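Ketosynthase (Streptomyces sp. MSC090213JE08, PDB 6KXD) probably catalyses the decarboxylative condensation of a fatty acyl-ACP with malonyl-ACP to a 3-oxoacyl-ACP, extending the chain in a type II polyketide synthase. Local coordinates at residues 116-121 with 137-142; 123-128 with 133-138. One frame throughout, in Å; residues are numbered along the deposited sequence.

Contact 1 (116-121 with 137-142); sequences SHDIAV and PVLARR
Leu139 reaches from helix 137-140 to two residues one helical turn apart, Asp118 and Val121, and a forked leucine suits the place, one methyl packing on Val121 and the other lying beside the Asp118-Arg142 pair. Its CD1 presses on CG1 of Val121 at 3.4 Å, tighter than carbons usually sit, with the side chains crossing at about a right angle. The other methyl, Leu139 CD2, lies 3.5 Å from OD1 of Asp118 and also rests against one face of the Arg142 guanidinium, toward its rim. Arg142 has CG wedged between its backbone N and carbonyl carbon (chi1 79°), then runs extended to NE and meets Asp118 side-on, which answers both oxygens of a buried acid. NE donates to Asp118 OD2 at 2.8 Å with an N-H...O angle of 164°, while NH2 gives a longer bond of 3.1 Å to Asp118 OD1. The carboxylate and guanidinium planes stand 62° apart, and both oxygens are approached from above the carboxylate plane. NH1 of Arg142 bonds to the backbone O of Asp73, a further tie on the guanidinium. Here a salt bridge closes a helix-loop-helix hairpin in the N-terminal half of the thiolase fold, beside the interface with the second subunit.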
ATOM      1  N   SER A 116     -10.945   8.591  -2.292  1.00 40.25           N
ATOM      2  CA  SER A 116     -11.066   9.219  -3.580  1.00 46.46           C
ATOM      3  C   SER A 116     -12.397   9.997  -3.701  1.00 45.75           C
ATOM      4  O   SER A 116     -12.481  10.933  -4.460  1.00 45.67           O
ATOM      5  CB  SER A 116     -10.862   8.209  -4.683  1.00 52.32           C
ATOM      6  OG  SER A 116      -9.447   7.989  -4.867  1.00 50.80           O
ATOM      7  N   HIS A 117     -13.409   9.600  -2.940  1.00 42.85           N
ATOM      8  CA  HIS A 117     -14.647  10.366  -2.871  1.00 43.46           C
ATOM      9  C   HIS A 117     -14.381  11.777  -2.353  1.00 44.68           C
ATOM     10  O   HIS A 117     -14.896  12.727  -2.906  1.00 43.59           O
ATOM     11  CB  HIS A 117     -15.706   9.646  -2.033  1.00 47.67           C
ATOM     12  CG  HIS A 117     -16.950  10.461  -1.898  1.00 50.96           C
ATOM     13  ND1 HIS A 117     -17.747  10.780  -2.995  1.00 51.28           N
ATOM     14  CD2 HIS A 117     -17.523  11.032  -0.819  1.00 49.00           C
ATOM     15  CE1 HIS A 117     -18.775  11.504  -2.583  1.00 51.62           C
ATOM     16  NE2 HIS A 117     -18.631  11.704  -1.253  1.00 53.27           N
ATOM     17  N   ASP A 118     -13.606  11.902  -1.258  1.00 41.65           N
ATOM     18  CA  ASP A 118     -13.188  13.194  -0.735  1.00 41.47           C
ATOM     19  C   ASP A 118     -12.434  13.982  -1.797  1.00 43.23           C
ATOM     20  O   ASP A 118     -12.565  15.187  -1.877  1.00 41.17           O
ATOM     21  CB  ASP A 118     -12.384  13.041   0.568  1.00 46.17           C
ATOM     22  CG  ASP A 118     -13.236  12.559   1.722  1.00 50.27           C
ATOM     23  OD1 ASP A 118     -14.441  12.830   1.690  1.00 50.34           O
ATOM     24  OD2 ASP A 118     -12.681  11.937   2.651  1.00 52.41           O
ATOM     25  N   ILE A 119     -11.573  13.319  -2.596  1.00 38.89           N
ATOM     26  CA  ILE A 119     -10.841  14.022  -3.642  1.00 38.28           C
ATOM     27  C   ILE A 119     -11.870  14.628  -4.617  1.00 37.69           C
ATOM     28  O   ILE A 119     -11.705  15.789  -5.028  1.00 40.22           O
ATOM     29  CB  ILE A 119      -9.838  13.109  -4.382  1.00 37.70           C
ATOM     30  CG1 ILE A 119      -8.729  12.656  -3.420  1.00 42.68           C
ATOM     31  CG2 ILE A 119      -9.249  13.793  -5.588  1.00 42.16           C
ATOM     32  CD1 ILE A 119      -7.715  11.729  -4.049  1.00 42.45           C
ATOM     33  N   ALA A 120     -12.887  13.845  -4.939  1.00 40.24           N
ATOM     34  CA  ALA A 120     -13.922  14.296  -5.920  1.00 40.59           C
ATOM     35  C   ALA A 120     -14.652  15.516  -5.336  1.00 41.56           C
ATOM     36  O   ALA A 120     -14.750  16.557  -5.967  1.00 46.23           O
ATOM     37  CB  ALA A 120     -14.859  13.170  -6.217  1.00 42.93           C
ATOM     38  N   VAL A 121     -14.985  15.419  -4.063  1.00 40.72           N
ATOM     39  CA  VAL A 121     -15.699  16.526  -3.421  1.00 41.73           C
ATOM     40  C   VAL A 121     -14.838  17.774  -3.377  1.00 46.54           C
ATOM     41  O   VAL A 121     -15.329  18.916  -3.608  1.00 43.19           O
ATOM     42  CB  VAL A 121     -16.203  16.124  -2.029  1.00 44.56           C
ATOM     43  CG1 VAL A 121     -16.756  17.340  -1.299  1.00 46.74           C
ATOM     44  CG2 VAL A 121     -17.219  15.001  -2.063  1.00 47.11           C
ATOM     45  N   PRO A 137     -10.088  22.525   3.837  1.00 45.92           N
ATOM     46  CA  PRO A 137      -8.884  21.954   4.449  1.00 42.04           C
ATOM     47  C   PRO A 137      -9.158  20.590   5.091  1.00 41.11           C
ATOM     48  O   PRO A 137      -8.265  19.758   5.126  1.00 42.62           O
ATOM     49  CB  PRO A 137      -8.488  23.001   5.492  1.00 45.65           C
ATOM     50  CG  PRO A 137      -8.986  24.280   4.871  1.00 49.91           C
ATOM     51  CD  PRO A 137     -10.348  23.892   4.341  1.00 49.61           C
ATOM     52  N   VAL A 138     -10.363  20.390   5.620  1.00 42.90           N
ATOM     53  CA  VAL A 138     -10.670  19.208   6.390  1.00 46.08           C
ATOM     54  C   VAL A 138     -10.633  17.998   5.455  1.00 47.61           C
ATOM     55  O   VAL A 138     -10.112  16.938   5.807  1.00 48.83           O
ATOM     56  CB  VAL A 138     -12.003  19.334   7.144  1.00 51.92           C
ATOM     57  CG1 VAL A 138     -12.598  17.999   7.513  1.00 51.11           C
ATOM     58  CG2 VAL A 138     -11.820  20.200   8.377  1.00 61.77           C
ATOM     59  N   LEU A 139     -11.176  18.185   4.260  1.00 43.39           N
ATOM     60  CA  LEU A 139     -11.098  17.189   3.228  1.00 45.95           C
ATOM     61  C   LEU A 139      -9.662  16.976   2.774  1.00 38.25           C
ATOM     62  O   LEU A 139      -9.234  15.798   2.666  1.00 44.03           O
ATOM     63  CB  LEU A 139     -11.939  17.614   2.025  1.00 48.12           C
ATOM     64  CG  LEU A 139     -13.446  17.517   2.204  1.00 54.13           C
ATOM     65  CD1 LEU A 139     -14.156  17.826   0.894  1.00 57.38           C
ATOM     66  CD2 LEU A 139     -13.833  16.150   2.684  1.00 53.65           C
ATOM     67  N   ALA A 140      -8.949  18.051   2.484  1.00 39.95           N
ATOM     68  CA  ALA A 140      -7.640  17.895   1.882  1.00 40.83           C
ATOM     69  C   ALA A 140      -6.719  17.196   2.879  1.00 44.76           C
ATOM     70  O   ALA A 140      -5.861  16.491   2.477  1.00 41.71           O
ATOM     71  CB  ALA A 140      -7.071  19.209   1.419  1.00 43.01           C
ATOM     72  N   ARG A 141      -6.952  17.363   4.184  1.00 42.76           N
ATOM     73  CA  ARG A 141      -6.060  16.729   5.190  1.00 45.91           C
ATOM     74  C   ARG A 141      -6.235  15.206   5.295  1.00 43.20           C
ATOM     75  O   ARG A 141      -5.397  14.546   5.867  1.00 51.61           O
ATOM     76  CB  ARG A 141      -6.337  17.349   6.557  1.00 42.35           C
ATOM     77  CG  ARG A 141      -5.653  18.697   6.669  1.00 42.62           C
ATOM     78  CD  ARG A 141      -6.275  19.483   7.806  1.00 45.54           C
ATOM     79  NE  ARG A 141      -5.816  20.856   7.727  1.00 52.92           N
ATOM     80  CZ  ARG A 141      -6.362  21.850   8.401  1.00 53.83           C
ATOM     81  NH1 ARG A 141      -7.454  21.634   9.110  1.00 57.88           N
ATOM     82  NH2 ARG A 141      -5.807  23.041   8.356  1.00 54.72           N
ATOM     83  N   ARG A 142      -7.332  14.648   4.798  1.00 39.96           N
ATOM     84  CA  ARG A 142      -7.606  13.299   5.078  1.00 39.39           C
ATOM     85  C   ARG A 142      -7.564  12.381   3.844  1.00 36.01           C
ATOM     86  O   ARG A 142      -7.987  11.270   3.978  1.00 41.14           O
ATOM     87  CB  ARG A 142      -8.938  13.241   5.802  1.00 43.00           C
ATOM     88  CG  ARG A 142     -10.149  13.359   4.895  1.00 42.24           C
ATOM     89  CD  ARG A 142     -11.354  13.584   5.785  1.00 40.51           C
ATOM     90  NE  ARG A 142     -12.562  13.463   4.977  1.00 41.27           N
ATOM     91  CZ  ARG A 142     -13.751  13.892   5.367  1.00 48.01           C
ATOM     92  NH1 ARG A 142     -13.849  14.634   6.463  1.00 39.20           N
ATOM     93  NH2 ARG A 142     -14.816  13.571   4.662  1.00 44.65           N
TER

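Contact 2 (123-128 with 133-138); sequences LEQELA and EAMDPV
Gln125 leaves helix 116-129 toward the loop before helix 137-140 and, with its chain extended beyond CG, carries its amide as far as Asp136. There OE1 accepts a hydrogen bond from the backbone N of Asp136 at 2.9 Å, with an N-H...O angle of 157°, the donor lying somewhat off the carbonyl plane. The two side chains cross at a slant, with the amide and carboxylate planes 30° apart. What meets the amide on the aspartate side is the methylene: Asp136 CB lies 3.6 Å from Gln125 OE1, and OD1 of the carboxylate is engaged with Val138. Asp136 turns its carboxylate away from its own N (chi1 -178°), and the Val138 N-H, its N 2.9 Å from OD1 of Asp136, comes to it from above the carboxylate plane, a capping bond at the helix N-terminus.

Were Gln125 replaced by a leucine, the Asp136 N-H would probably lose its acceptor and the loop into the capped turn would be freer to shift.

Two looser contacts accompany this bond. The small Ala134 can come close to the helix backbone, its CB 3.6 Å from the carbonyl O of Gln125. Met135 makes the apolar one, laying its CG against CB of Glu126 at 4.1 Å, and continues to Leu122 and to Thr218 of the partner subunit, a flexible thioether filling a place between three neighbours. Glu126 offers only its aliphatic root here; its OE1 forms a salt bridge with Arg133 of the partner subunit. Two features are thus combined: an aspartate N-cap, common at helix starts, and a glutamine on the preceding helix that fixes the residue doing the capping. Together they secure the turn of a helix-loop-helix hairpin at the edge of the interface with the other, non-identical subunit, probably the chain length factor.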
ATOM      1  N   LEU A 123     -12.616  18.541  -5.654  1.00 43.05           N
ATOM      2  CA  LEU A 123     -12.628  19.121  -6.991  1.00 48.20           C
ATOM      3  C   LEU A 123     -13.958  19.837  -7.274  1.00 44.64           C
ATOM      4  O   LEU A 123     -13.932  20.806  -7.981  1.00 50.15           O
ATOM      5  CB  LEU A 123     -12.404  18.022  -8.028  1.00 48.56           C
ATOM      6  CG  LEU A 123     -11.007  17.418  -7.963  1.00 51.02           C
ATOM      7  CD1 LEU A 123     -10.881  16.291  -8.973  1.00 53.91           C
ATOM      8  CD2 LEU A 123      -9.947  18.490  -8.173  1.00 50.81           C
ATOM      9  N   GLU A 124     -15.066  19.260  -6.802  1.00 49.89           N
ATOM     10  CA  GLU A 124     -16.412  19.864  -6.859  1.00 53.15           C
ATOM     11  C   GLU A 124     -16.374  21.263  -6.257  1.00 53.59           C
ATOM     12  O   GLU A 124     -16.953  22.186  -6.811  1.00 55.70           O
ATOM     13  CB  GLU A 124     -17.462  19.056  -6.087  1.00 51.57           C
ATOM     14  CG  GLU A 124     -17.802  17.700  -6.677  1.00 56.99           C
ATOM     15  CD  GLU A 124     -18.915  16.976  -5.932  1.00 61.68           C
ATOM     16  OE1 GLU A 124     -19.486  17.589  -5.001  1.00 65.25           O
ATOM     17  OE2 GLU A 124     -19.217  15.804  -6.269  1.00 61.71           O
ATOM     18  N   GLN A 125     -15.656  21.425  -5.136  1.00 50.41           N
ATOM     19  CA  GLN A 125     -15.633  22.715  -4.437  1.00 51.23           C
ATOM     20  C   GLN A 125     -14.880  23.731  -5.295  1.00 56.39           C
ATOM     21  O   GLN A 125     -15.315  24.888  -5.442  1.00 52.65           O
ATOM     22  CB  GLN A 125     -15.097  22.563  -3.015  1.00 47.27           C
ATOM     23  CG  GLN A 125     -15.887  21.574  -2.172  1.00 51.18           C
ATOM     24  CD  GLN A 125     -15.179  21.220  -0.887  1.00 49.76           C
ATOM     25  OE1 GLN A 125     -13.963  21.386  -0.788  1.00 48.37           O
ATOM     26  NE2 GLN A 125     -15.937  20.719   0.091  1.00 45.38           N
ATOM     27  N   GLU A 126     -13.781  23.289  -5.917  1.00 47.06           N
ATOM     28  CA  GLU A 126     -12.992  24.143  -6.753  1.00 52.66           C
ATOM     29  C   GLU A 126     -13.812  24.496  -8.006  1.00 54.26           C
ATOM     30  O   GLU A 126     -13.835  25.645  -8.419  1.00 54.84           O
ATOM     31  CB  GLU A 126     -11.689  23.470  -7.182  1.00 55.68           C
ATOM     32  CG  GLU A 126     -10.717  24.426  -7.844  1.00 60.96           C
ATOM     33  CD  GLU A 126     -10.423  24.180  -9.306  1.00 76.47           C
ATOM     34  OE1 GLU A 126     -11.376  23.925 -10.076  1.00 87.39           O
ATOM     35  OE2 GLU A 126      -9.227  24.246  -9.668  1.00 82.15           O
ATOM     36  N   LEU A 127     -14.498  23.498  -8.560  1.00 53.26           N
ATOM     37  CA  LEU A 127     -15.252  23.677  -9.817  1.00 57.73           C
ATOM     38  C   LEU A 127     -16.462  24.597  -9.585  1.00 60.04           C
ATOM     39  O   LEU A 127     -16.684  25.500 -10.371  1.00 63.77           O
ATOM     40  CB  LEU A 127     -15.655  22.315 -10.385  1.00 55.62           C
ATOM     41  CG  LEU A 127     -14.549  21.620 -11.180  1.00 58.65           C
ATOM     42  CD1 LEU A 127     -14.851  20.147 -11.391  1.00 53.37           C
ATOM     43  CD2 LEU A 127     -14.307  22.323 -12.504  1.00 63.49           C
ATOM     44  N   ALA A 128     -17.224  24.385  -8.506  1.00 59.79           N
ATOM     45  CA  ALA A 128     -18.351  25.294  -8.147  1.00 63.04           C
ATOM     46  C   ALA A 128     -17.863  26.747  -8.035  1.00 73.43           C
ATOM     47  O   ALA A 128     -18.390  27.625  -8.694  1.00 79.61           O
ATOM     48  CB  ALA A 128     -19.011  24.861  -6.866  1.00 63.01           C
ATOM     49  N   GLU A 133      -9.196  28.038  -3.747  1.00 66.35           N
ATOM     50  CA  GLU A 133      -9.237  28.453  -2.357  1.00 61.27           C
ATOM     51  C   GLU A 133     -10.572  28.073  -1.695  1.00 54.00           C
ATOM     52  O   GLU A 133     -10.706  28.183  -0.492  1.00 60.62           O
ATOM     53  CB  GLU A 133      -8.975  29.963  -2.288  1.00 65.34           C
ATOM     54  CG  GLU A 133      -7.710  30.406  -3.019  1.00 70.62           C
ATOM     55  CD  GLU A 133      -6.413  30.160  -2.265  1.00 75.24           C
ATOM     56  OE1 GLU A 133      -6.493  29.670  -1.127  1.00 67.70           O
ATOM     57  OE2 GLU A 133      -5.327  30.476  -2.819  1.00 82.97           O
ATOM     58  N   ALA A 134     -11.559  27.618  -2.472  1.00 53.14           N
ATOM     59  CA  ALA A 134     -12.855  27.144  -1.946  1.00 53.43           C
ATOM     60  C   ALA A 134     -12.739  25.727  -1.359  1.00 51.86           C
ATOM     61  O   ALA A 134     -13.647  25.213  -0.735  1.00 51.67           O
ATOM     62  CB  ALA A 134     -13.868  27.161  -3.065  1.00 55.11           C
ATOM     63  N   MET A 135     -11.618  25.048  -1.607  1.00 47.12           N
ATOM     64  CA  MET A 135     -11.500  23.682  -1.156  1.00 47.58           C
ATOM     65  C   MET A 135     -11.373  23.621   0.375  1.00 41.53           C
ATOM     66  O   MET A 135     -10.678  24.417   0.980  1.00 49.62           O
ATOM     67  CB  MET A 135     -10.304  23.035  -1.843  1.00 45.16           C
ATOM     68  CG  MET A 135     -10.662  22.688  -3.248  1.00 51.22           C
ATOM     69  SD  MET A 135      -9.360  21.788  -4.074  1.00 52.87           S
ATOM     70  CE  MET A 135      -8.017  22.968  -4.098  1.00 55.47           C
ATOM     71  N   ASP A 136     -12.061  22.641   0.956  1.00 44.29           N
ATOM     72  CA  ASP A 136     -12.120  22.454   2.400  1.00 45.91           C
ATOM     73  C   ASP A 136     -10.809  21.848   2.913  1.00 49.05           C
ATOM     74  O   ASP A 136     -10.456  20.728   2.545  1.00 44.66           O
ATOM     75  CB  ASP A 136     -13.336  21.604   2.746  1.00 45.76           C
ATOM     76  CG  ASP A 136     -13.556  21.365   4.229  1.00 45.50           C
ATOM     77  OD1 ASP A 136     -12.757  21.870   5.051  1.00 49.03           O
ATOM     78  OD2 ASP A 136     -14.507  20.668   4.549  1.00 56.27           O
ATOM     79  N   PRO A 137     -10.088  22.525   3.837  1.00 45.92           N
ATOM     80  CA  PRO A 137      -8.884  21.954   4.449  1.00 42.04           C
ATOM     81  C   PRO A 137      -9.158  20.590   5.091  1.00 41.11           C
ATOM     82  O   PRO A 137      -8.265  19.758   5.126  1.00 42.62           O
ATOM     83  CB  PRO A 137      -8.488  23.001   5.492  1.00 45.65           C
ATOM     84  CG  PRO A 137      -8.986  24.280   4.871  1.00 49.91           C
ATOM     85  CD  PRO A 137     -10.348  23.892   4.341  1.00 49.61           C
ATOM     86  N   VAL A 138     -10.363  20.390   5.620  1.00 42.90           N
ATOM     87  CA  VAL A 138     -10.670  19.208   6.390  1.00 46.08           C
ATOM     88  C   VAL A 138     -10.633  17.998   5.455  1.00 47.61           C
ATOM     89  O   VAL A 138     -10.112  16.938   5.807  1.00 48.83           O
ATOM     90  CB  VAL A 138     -12.003  19.334   7.144  1.00 51.92           C
ATOM     91  CG1 VAL A 138     -12.598  17.999   7.513  1.00 51.11           C
ATOM     92  CG2 VAL A 138     -11.820  20.200   8.377  1.00 61.77           C
TER

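Both contacts join helix 116-129 to helix 137-140 and what leads into it, one at each end of the hairpin. Contact 1 sits deeper, with Asp118 and Leu139 buried, and relies on an ion pair packed beside aliphatic side chains. Contact 2 lies farther out, its centre about 31 Å from the centre of the chain, against about 23 Å for that of contact 1, and is a surface contact where a neutral amide holds backbone. Their centres are about 9 Å apart and they meet directly, Leu139 CD1 packing 3.5 Å from Gln125 NE2. Around both, the partner subunit is near: it accepts hydrogen bonds from Arg141 beside contact 1 and pairs its Arg133 with Glu126 beside contact 2.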